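Local coordinates for protein endo-1,4-beta-xylanase D (Paenibacillus polymyxa, PDB 1W0N) that probably binds xylan in a calcium-dependent manner through this family 36 carbohydrate-binding module of a xylan-degrading enzyme, at residues A38-A41 and N42-V46. Residues are numbered along the deposited sequence; the frame is centred on the assembly and turned at random. Where two conformers were deposited one is given.
With MG (magnesium ion), chain C.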
loop_
_atom_site.group_PDB
_atom_site.type_symbol
_atom_site.label_atom_id
_atom_site.label_comp_id
_atom_site.label_asym_id
_atom_site.label_seq_id
_atom_site.Cartn_x
_atom_site.Cartn_y
_atom_site.Cartn_z
ATOM N N ALA A 38 -6.519 1.730 -7.406
ATOM C CA ALA A 38 -6.268 3.152 -7.227
ATOM C C ALA A 38 -6.922 3.646 -5.942
ATOM O O ALA A 38 -8.057 3.265 -5.599
ATOM C CB ALA A 38 -6.829 3.944 -8.396
ATOM N N LEU A 39 -6.199 4.547 -5.274
ATOM C CA LEU A 39 -6.622 5.235 -4.056
ATOM C C LEU A 39 -6.627 6.735 -4.353
ATOM O O LEU A 39 -5.607 7.278 -4.818
ATOM C CB LEU A 39 -5.642 4.944 -2.922
ATOM C CG LEU A 39 -5.381 3.469 -2.619
ATOM C CD1 LEU A 39 -4.253 3.344 -1.614
ATOM C CD2 LEU A 39 -6.629 2.761 -2.128
ATOM N N TYR A 40 -7.755 7.388 -4.105
ATOM C CA TYR A 40 -7.966 8.762 -4.558
ATOM C C TYR A 40 -8.212 9.772 -3.453
ATOM O O TYR A 40 -7.977 10.983 -3.636
ATOM C CB TYR A 40 -9.180 8.856 -5.494
ATOM C CG TYR A 40 -9.170 7.903 -6.672
ATOM C CD1 TYR A 40 -8.646 8.280 -7.904
ATOM C CD2 TYR A 40 -9.746 6.644 -6.575
ATOM C CE1 TYR A 40 -8.713 7.429 -8.999
ATOM C CE2 TYR A 40 -9.825 5.787 -7.666
ATOM C CZ TYR A 40 -9.310 6.191 -8.877
ATOM O OH TYR A 40 -9.400 5.359 -9.977
ATOM N N ALA A 41 -8.776 9.333 -2.327
ATOM C CA ALA A 41 -9.208 10.247 -1.287
ATOM C C ALA A 41 -9.059 9.593 0.056
ATOM O O ALA A 41 -8.816 8.385 0.162
ATOM C CB ALA A 41 -10.642 10.646 -1.519
ATOM N N ASN A 42 -9.109 10.343 1.130
ATOM C CA ASN A 42 -8.769 9.809 2.415
ATOM C C ASN A 42 -9.302 8.433 2.985
ATOM O O ASN A 42 -8.490 7.733 3.580
ATOM C CB ASN A 42 -8.989 10.949 3.427
ATOM C CG ASN A 42 -7.774 11.838 3.540
ATOM O OD1 ASN A 42 -7.814 12.845 4.280
ATOM N ND2 ASN A 42 -6.683 11.493 2.895
ATOM N N ALA A 43 -10.550 7.986 2.990
ATOM C CA ALA A 43 -11.363 6.830 3.289
ATOM C C ALA A 43 -11.174 5.711 2.295
ATOM O O ALA A 43 -11.640 4.611 2.535
ATOM C CB ALA A 43 -12.821 7.165 3.412
ATOM N N ASP A 44 -10.427 5.928 1.167
ATOM C CA ASP A 44 -10.080 4.836 0.290
ATOM C C ASP A 44 -9.045 3.931 0.938
ATOM O O ASP A 44 -8.141 4.410 1.627
ATOM C CB ASP A 44 -9.518 5.367 -1.041
ATOM C CG ASP A 44 -10.577 5.986 -1.943
ATOM O OD1 ASP A 44 -11.798 5.720 -1.739
ATOM O OD2 ASP A 44 -10.175 6.723 -2.881
ATOM N N TYR A 45 -9.135 2.635 0.718
ATOM C CA TYR A 45 -8.111 1.718 1.228
ATOM C C TYR A 45 -8.162 0.406 0.481
ATOM O O TYR A 45 -9.161 0.060 -0.146
ATOM C CB TYR A 45 -8.303 1.456 2.751
ATOM C CG TYR A 45 -9.576 0.702 3.093
ATOM C CD1 TYR A 45 -10.764 1.358 3.349
ATOM C CD2 TYR A 45 -9.567 -0.681 3.134
ATOM C CE1 TYR A 45 -11.929 0.652 3.659
ATOM C CE2 TYR A 45 -10.717 -1.396 3.423
ATOM C CZ TYR A 45 -11.910 -0.746 3.711
ATOM O OH TYR A 45 -13.030 -1.430 4.007
ATOM N N VAL A 46 -7.050 -0.352 0.609
ATOM C CA VAL A 46 -7.064 -1.790 0.380
ATOM C C VAL A 46 -6.580 -2.474 1.643
ATOM O O VAL A 46 -5.717 -1.938 2.357
ATOM C CB VAL A 46 -6.196 -2.253 -0.823
ATOM C CG1 VAL A 46 -6.820 -1.776 -2.122
ATOM C CG2 VAL A 46 -4.757 -1.778 -0.714
HETATM MG MG MG C . -6.976 12.397 -4.763
HETATM O O HOH W 1 -6.680 6.375 0.554
HETATM O O HOH W 2 -7.011 6.797 1.519
HETATM O O HOH W 3 -8.290 12.353 -6.375
HETATM O O HOH W 4 -8.111 13.816 -3.805
HETATM O O HOH W 5 -5.924 13.956 -5.715
HETATM O O HOH W 6 -5.460 12.461 -3.370
#
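Asp44 folds back onto the backbone of Tyr40 and Ala41 in a local contact round the tight loop that joins strand 36-39 to strand 45-52. The two strands belong to different sheets, so the chain crosses from one sheet to the other here. Ala41 to Asp44 form a type I beta turn, closed by Asp44 N bonding to Ala41 O at 3.1 Å. The carboxylate adds a second closure. Asp44 OD2 accepts from Tyr40 N at 2.8 Å through its anti lone pair, and from Ala41 N at 3.0 Å from above the carboxylate plane. With CG anti to its own carbonyl carbon (chi1 -73°), the carboxylate bends back to the N-H of Ala41, the first residue of the turn, and of Tyr40 just before it. Asp44 OD2 also lies at the edge of the Tyr40 ring, 3.7 Å from Tyr40 CD2, with ring and carboxylate planes 77° apart. Asp44 OD1 turns to Tyr26 N, so both oxygens are engaged. With an alanine here, the N-H groups of Tyr40 and Ala41 would probably lose their shared acceptor, and Tyr26 N its partner, and the loop would be less firmly held. On the strand side, Leu39 CD2 packs 4.0 Å from Asp44 CB and also lies against the backbone of Tyr45. Tyr40 O, on the same peptide unit as Ala41 N, binds the magnesium ion at 2.1 Å. Four waters and Asp121 complete that site. The arrangement is a type I turn braced by an aspartate side chain, in a sheet-to-sheet connection of the beta-sandwich typical of such carbohydrate-binding modules.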